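Local structure of ethylbenzene dehydrogenase beta-subunit (Aromatoleum aromaticum, 2IVF) at residues A225-C230 / R235-L240; V256-H261 / G303-R308. The protein is the iron-sulfur subunit of a heme-containing dehydrogenase, a ferredoxin-like protein carrying three [4Fe-4S] clusters and one [3Fe-4S] cluster. One frame throughout, in Å; residues are numbered along the deposited sequence.

The two contacts lie with their centres about 20 Å apart and do not touch; their nearest atoms are about 8 Å from each other. They follow in series along the chain, residues 225-240 of interaction 1 being complete before 256-261 begins. One mixed sheet connects them: strand 235-239 of interaction 1 and strand 258-259 of interaction 2 form its two outermost strands within this chain, with 19-24 and 270-273 between. Helix 246-253 bridges the sequence from one to the other. Interaction 1 joins one edge strand to the cysteine-bearing segment 225-230 that ligates two clusters, whereas interaction 2 lays the start of helix 306-321 against the other edge strand.

Interaction 1. Residues A225-C230 / R235-L240; sequences ACNRQC and RAFGYL. With SF4 (iron/sulfur cluster), chain T; SF4 (iron/sulfur cluster), chain U.
Arg235 reaches back from the first residue of strand 235-239 to Asn227 in the short helix 225-228, and these two residues account for most of the buried surface. With CG beside its own backbone N (chi1 -58°), Arg235 lays CG against Cys230 CB, and the bend at chi2 then turns CD and the guanidinium toward Asn227. There Arg235 NH1 donates to Asn227 OD1 over 2.9 Å, a moderately bent bond (153° at the hydrogen) whose donor is tilted out of the carbonyl plane; amide and guanidinium stand nearly perpendicular. The other amide atom, Asn227 ND2, lies 3.4 Å from Phe237 CD1, oblique to the ring, and donates to Thr21 OG1 of the neighbouring strand.

Asn227 OD1 and Asn54 OD1, which takes NH2, hold the guanidinium. Cys226 O is buried over the centre of one face without a hydrogen-bond partner, while at the edge, in plane, Arg235 NE is 3.3 Å from sulfide S4 of the chain T cluster. NH1 comes within 3.6 Å of Cys226 SG, so the positive charge lies between two clusters and would be expected to influence their potentials.

Cys226 SG binds iron FE3 of the chain U cluster at 2.3 Å, and Cys230 SG binds iron FE3 of the chain T cluster at the same distance. A five-residue span, Cys226 to Cys230, ligates two cubanes, and the second cysteine is followed by Pro231, as in bacterial-type two-cluster ferredoxins.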
# COMPACT_ATOMS: atom_id res chain seq x y z
N ALA B 225 -11.88 14.69 6.84
CA ALA B 225 -11.59 13.56 5.97
C ALA B 225 -10.47 12.66 6.53
O ALA B 225 -10.49 11.41 6.38
CB ALA B 225 -11.20 14.09 4.57
N CYS B 226 -9.46 13.27 7.13
CA CYS B 226 -8.31 12.48 7.62
C CYS B 226 -8.69 11.59 8.79
O CYS B 226 -8.10 10.53 9.00
CB CYS B 226 -7.11 13.38 7.90
SG CYS B 226 -7.46 14.60 9.16
N ASN B 227 -9.68 12.04 9.57
CA ASN B 227 -10.27 11.24 10.61
C ASN B 227 -11.25 10.20 10.08
O ASN B 227 -11.21 9.07 10.50
CB ASN B 227 -10.96 12.14 11.62
CG ASN B 227 -10.00 12.85 12.53
OD1 ASN B 227 -8.82 12.45 12.66
ND2 ASN B 227 -10.51 13.87 13.23
N ARG B 228 -12.14 10.61 9.18
CA ARG B 228 -13.18 9.74 8.72
C ARG B 228 -12.59 8.62 7.88
O ARG B 228 -12.99 7.49 8.04
CB ARG B 228 -14.24 10.47 7.90
CG ARG B 228 -15.45 9.59 7.59
CD ARG B 228 -16.53 10.35 6.80
NE ARG B 228 -17.61 9.41 6.45
CZ ARG B 228 -17.51 8.51 5.48
NH1 ARG B 228 -16.43 8.47 4.71
NH2 ARG B 228 -18.49 7.64 5.28
N GLN B 229 -11.61 8.93 7.04
CA GLN B 229 -11.06 7.95 6.10
C GLN B 229 -9.96 7.01 6.60
O GLN B 229 -9.41 6.21 5.83
CB GLN B 229 -10.59 8.65 4.83
CG GLN B 229 -11.77 9.33 4.08
CD GLN B 229 -11.42 9.83 2.71
OE1 GLN B 229 -11.51 11.02 2.45
NE2 GLN B 229 -10.96 8.93 1.82
N CYS B 230 -9.66 7.05 7.88
CA CYS B 230 -8.60 6.28 8.46
C CYS B 230 -9.11 4.84 8.60
O CYS B 230 -10.02 4.57 9.42
CB CYS B 230 -8.29 6.81 9.81
SG CYS B 230 -7.22 5.76 10.80
N ARG B 235 -8.60 7.22 14.79
CA ARG B 235 -8.91 8.62 14.95
C ARG B 235 -10.25 8.81 15.64
O ARG B 235 -11.22 8.17 15.29
CB ARG B 235 -9.02 9.25 13.58
CG ARG B 235 -7.83 9.16 12.66
CD ARG B 235 -6.75 9.98 13.15
NE ARG B 235 -5.71 10.10 12.15
CZ ARG B 235 -5.44 11.20 11.43
NH1 ARG B 235 -6.15 12.30 11.55
NH2 ARG B 235 -4.44 11.17 10.58
N ALA B 236 -10.31 9.68 16.62
CA ALA B 236 -11.57 10.15 17.13
C ALA B 236 -11.61 11.67 17.06
O ALA B 236 -10.58 12.35 17.05
CB ALA B 236 -11.79 9.66 18.61
N PHE B 237 -12.82 12.19 17.03
CA PHE B 237 -13.02 13.57 16.69
C PHE B 237 -14.22 14.08 17.46
O PHE B 237 -15.20 13.37 17.65
CB PHE B 237 -13.33 13.71 15.19
CG PHE B 237 -13.51 15.14 14.74
CD1 PHE B 237 -12.49 16.04 14.87
CD2 PHE B 237 -14.71 15.58 14.17
CE1 PHE B 237 -12.65 17.37 14.44
CE2 PHE B 237 -14.87 16.89 13.72
CZ PHE B 237 -13.86 17.78 13.86
N GLY B 238 -14.14 15.34 17.87
CA GLY B 238 -15.30 15.96 18.46
C GLY B 238 -14.94 17.18 19.26
O GLY B 238 -13.80 17.61 19.22
N TYR B 239 -15.91 17.70 20.01
CA TYR B 239 -15.70 18.84 20.89
C TYR B 239 -15.16 18.37 22.23
O TYR B 239 -15.71 17.48 22.87
CB TYR B 239 -16.98 19.59 21.13
CG TYR B 239 -17.50 20.28 19.90
CD1 TYR B 239 -16.93 21.48 19.44
CD2 TYR B 239 -18.56 19.76 19.20
CE1 TYR B 239 -17.43 22.13 18.32
CE2 TYR B 239 -19.08 20.41 18.10
CZ TYR B 239 -18.53 21.58 17.67
OH TYR B 239 -19.06 22.16 16.55
N LEU B 240 -14.10 19.02 22.68
CA LEU B 240 -13.45 18.63 23.91
C LEU B 240 -14.40 18.71 25.15
O LEU B 240 -14.24 17.94 26.11
CB LEU B 240 -12.19 19.48 24.12
CG LEU B 240 -11.29 19.16 25.31
CD1 LEU B 240 -10.65 17.83 25.17
CD2 LEU B 240 -10.24 20.21 25.43
FE1 SF4 T . -2.46 5.89 10.59
FE2 SF4 T . -3.42 7.73 8.80
FE3 SF4 T . -5.05 5.98 10.05
FE4 SF4 T . -3.42 5.01 8.12
S1 SF4 T . -5.09 6.50 7.82
S2 SF4 T . -3.84 4.10 10.18
S3 SF4 T . -1.61 6.35 8.50
S4 SF4 T . -3.80 7.66 11.04
FE1 SF4 U . -7.03 19.22 8.19
FE2 SF4 U . -6.71 18.03 5.88
FE3 SF4 U . -7.42 16.58 8.03
FE4 SF4 U . -9.25 18.21 6.91
S1 SF4 U . -8.32 16.35 5.95
S2 SF4 U . -8.77 18.09 9.13
S3 SF4 U . -7.92 19.97 6.18
S4 SF4 U . -5.41 17.72 7.68

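Interaction 2. Residues V256-H261 / G303-R308; sequences VALPLH and GPEVKR
This is a small apolar contact in which Leu258, on the short, weakly bonded strand 258-259, outermost of its sheet within this chain, meets the beginning of helix 306-321, with no hydrogen bond across it. Each methyl of the leucine has its own neighbour. CD1 rests 3.8 Å from Val306 CG2, the branch beside its own backbone N. CD2 meets Glu305 CB at 4.0 Å. Beyond CG the glutamate stays extended (chi2 -179°), which brings OE1 alongside the same methyl. Glu305 OE1 and Leu258 CD2 are 3.7 Å apart.

Gly303, with positive phi, ends helix 295-302 and starts a type I turn through Val306, which redirects the chain into the next helix. Phe302 and Val309 also touch Leu258, while Leu295 and Leu298 pack on Val306, so the leucine and valine belong to a wider apolar layer between the sheet edge and these two helices.

Polar pairing runs beside that layer: Arg308 NH2 forms a salt bridge with Glu305 OE1 at 3.1 Å, its hydrogen bond weak, and also donates to Lys255 O. Dispersion contacts thus join strand to helix inside, while on the exposed side lies a carboxylate whose charge is probably partly offset by Arg308.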
# COMPACT_ATOMS: atom_id res chain seq x y z
N VAL B 256 -5.58 9.57 28.60
CA VAL B 256 -4.60 8.66 27.94
C VAL B 256 -4.15 9.20 26.60
O VAL B 256 -3.31 8.62 25.94
CB VAL B 256 -5.20 7.23 27.73
CG1 VAL B 256 -5.32 6.54 29.09
CG2 VAL B 256 -6.53 7.31 26.99
N ALA B 257 -4.74 10.33 26.19
CA ALA B 257 -4.44 10.95 24.92
C ALA B 257 -3.68 12.26 25.27
O ALA B 257 -4.21 13.12 25.98
CB ALA B 257 -5.72 11.19 24.13
N LEU B 258 -2.43 12.33 24.85
CA LEU B 258 -1.50 13.37 25.25
C LEU B 258 -1.08 14.27 24.10
O LEU B 258 -0.93 13.84 22.97
CB LEU B 258 -0.23 12.74 25.84
CG LEU B 258 -0.43 11.77 26.98
CD1 LEU B 258 0.88 11.07 27.31
CD2 LEU B 258 -1.08 12.45 28.23
N PRO B 259 -0.83 15.55 24.42
CA PRO B 259 -0.43 16.50 23.42
C PRO B 259 0.95 16.28 22.90
O PRO B 259 1.86 15.84 23.62
CB PRO B 259 -0.49 17.84 24.16
CG PRO B 259 -0.24 17.52 25.54
CD PRO B 259 -0.91 16.16 25.75
N LEU B 260 1.13 16.61 21.63
CA LEU B 260 2.45 16.54 21.04
C LEU B 260 3.24 17.83 21.36
O LEU B 260 2.82 18.96 21.03
CB LEU B 260 2.36 16.22 19.53
CG LEU B 260 3.66 16.28 18.70
CD1 LEU B 260 4.60 15.15 19.08
CD2 LEU B 260 3.34 16.25 17.17
N HIS B 261 4.38 17.69 22.02
CA HIS B 261 5.26 18.81 22.27
C HIS B 261 4.54 20.00 22.95
O HIS B 261 4.66 21.14 22.51
CB HIS B 261 5.94 19.27 20.97
CG HIS B 261 7.05 18.38 20.48
ND1 HIS B 261 8.15 18.05 21.26
CD2 HIS B 261 7.27 17.81 19.28
CE1 HIS B 261 8.98 17.31 20.55
NE2 HIS B 261 8.46 17.14 19.35
N GLY B 303 5.29 14.13 26.78
CA GLY B 303 5.41 14.65 28.12
C GLY B 303 5.55 13.62 29.22
O GLY B 303 5.56 12.41 28.96
N PRO B 304 5.60 14.09 30.47
CA PRO B 304 5.87 13.28 31.65
C PRO B 304 4.75 12.32 32.03
O PRO B 304 4.96 11.48 32.87
CB PRO B 304 5.99 14.32 32.77
CG PRO B 304 5.10 15.45 32.31
CD PRO B 304 5.35 15.51 30.83
N GLU B 305 3.57 12.44 31.42
CA GLU B 305 2.47 11.55 31.76
C GLU B 305 2.54 10.22 31.04
O GLU B 305 1.73 9.36 31.29
CB GLU B 305 1.14 12.24 31.53
CG GLU B 305 1.00 13.43 32.52
CD GLU B 305 -0.26 14.19 32.41
OE1 GLU B 305 -1.17 13.73 31.68
OE2 GLU B 305 -0.36 15.26 33.08
N VAL B 306 3.49 10.05 30.13
CA VAL B 306 3.55 8.82 29.34
C VAL B 306 3.58 7.52 30.18
O VAL B 306 2.85 6.56 29.92
CB VAL B 306 4.76 8.85 28.39
CG1 VAL B 306 4.99 7.42 27.73
CG2 VAL B 306 4.54 9.92 27.31
N LYS B 307 4.43 7.49 31.19
CA LYS B 307 4.55 6.30 32.04
C LYS B 307 3.20 5.88 32.63
O LYS B 307 2.86 4.68 32.64
CB LYS B 307 5.54 6.57 33.19
CG LYS B 307 5.85 5.36 34.06
CD LYS B 307 7.05 5.67 34.95
CE LYS B 307 7.64 4.45 35.61
NZ LYS B 307 8.58 4.90 36.76
N ARG B 308 2.47 6.85 33.19
CA ARG B 308 1.13 6.61 33.74
C ARG B 308 0.21 6.05 32.66
O ARG B 308 -0.46 5.03 32.83
CB ARG B 308 0.54 7.93 34.34
CG ARG B 308 -0.96 7.77 34.84
CD ARG B 308 -1.63 9.06 35.34
NE ARG B 308 -1.64 10.02 34.28
CZ ARG B 308 -2.52 10.07 33.28
NH1 ARG B 308 -3.58 9.25 33.23
NH2 ARG B 308 -2.34 10.98 32.32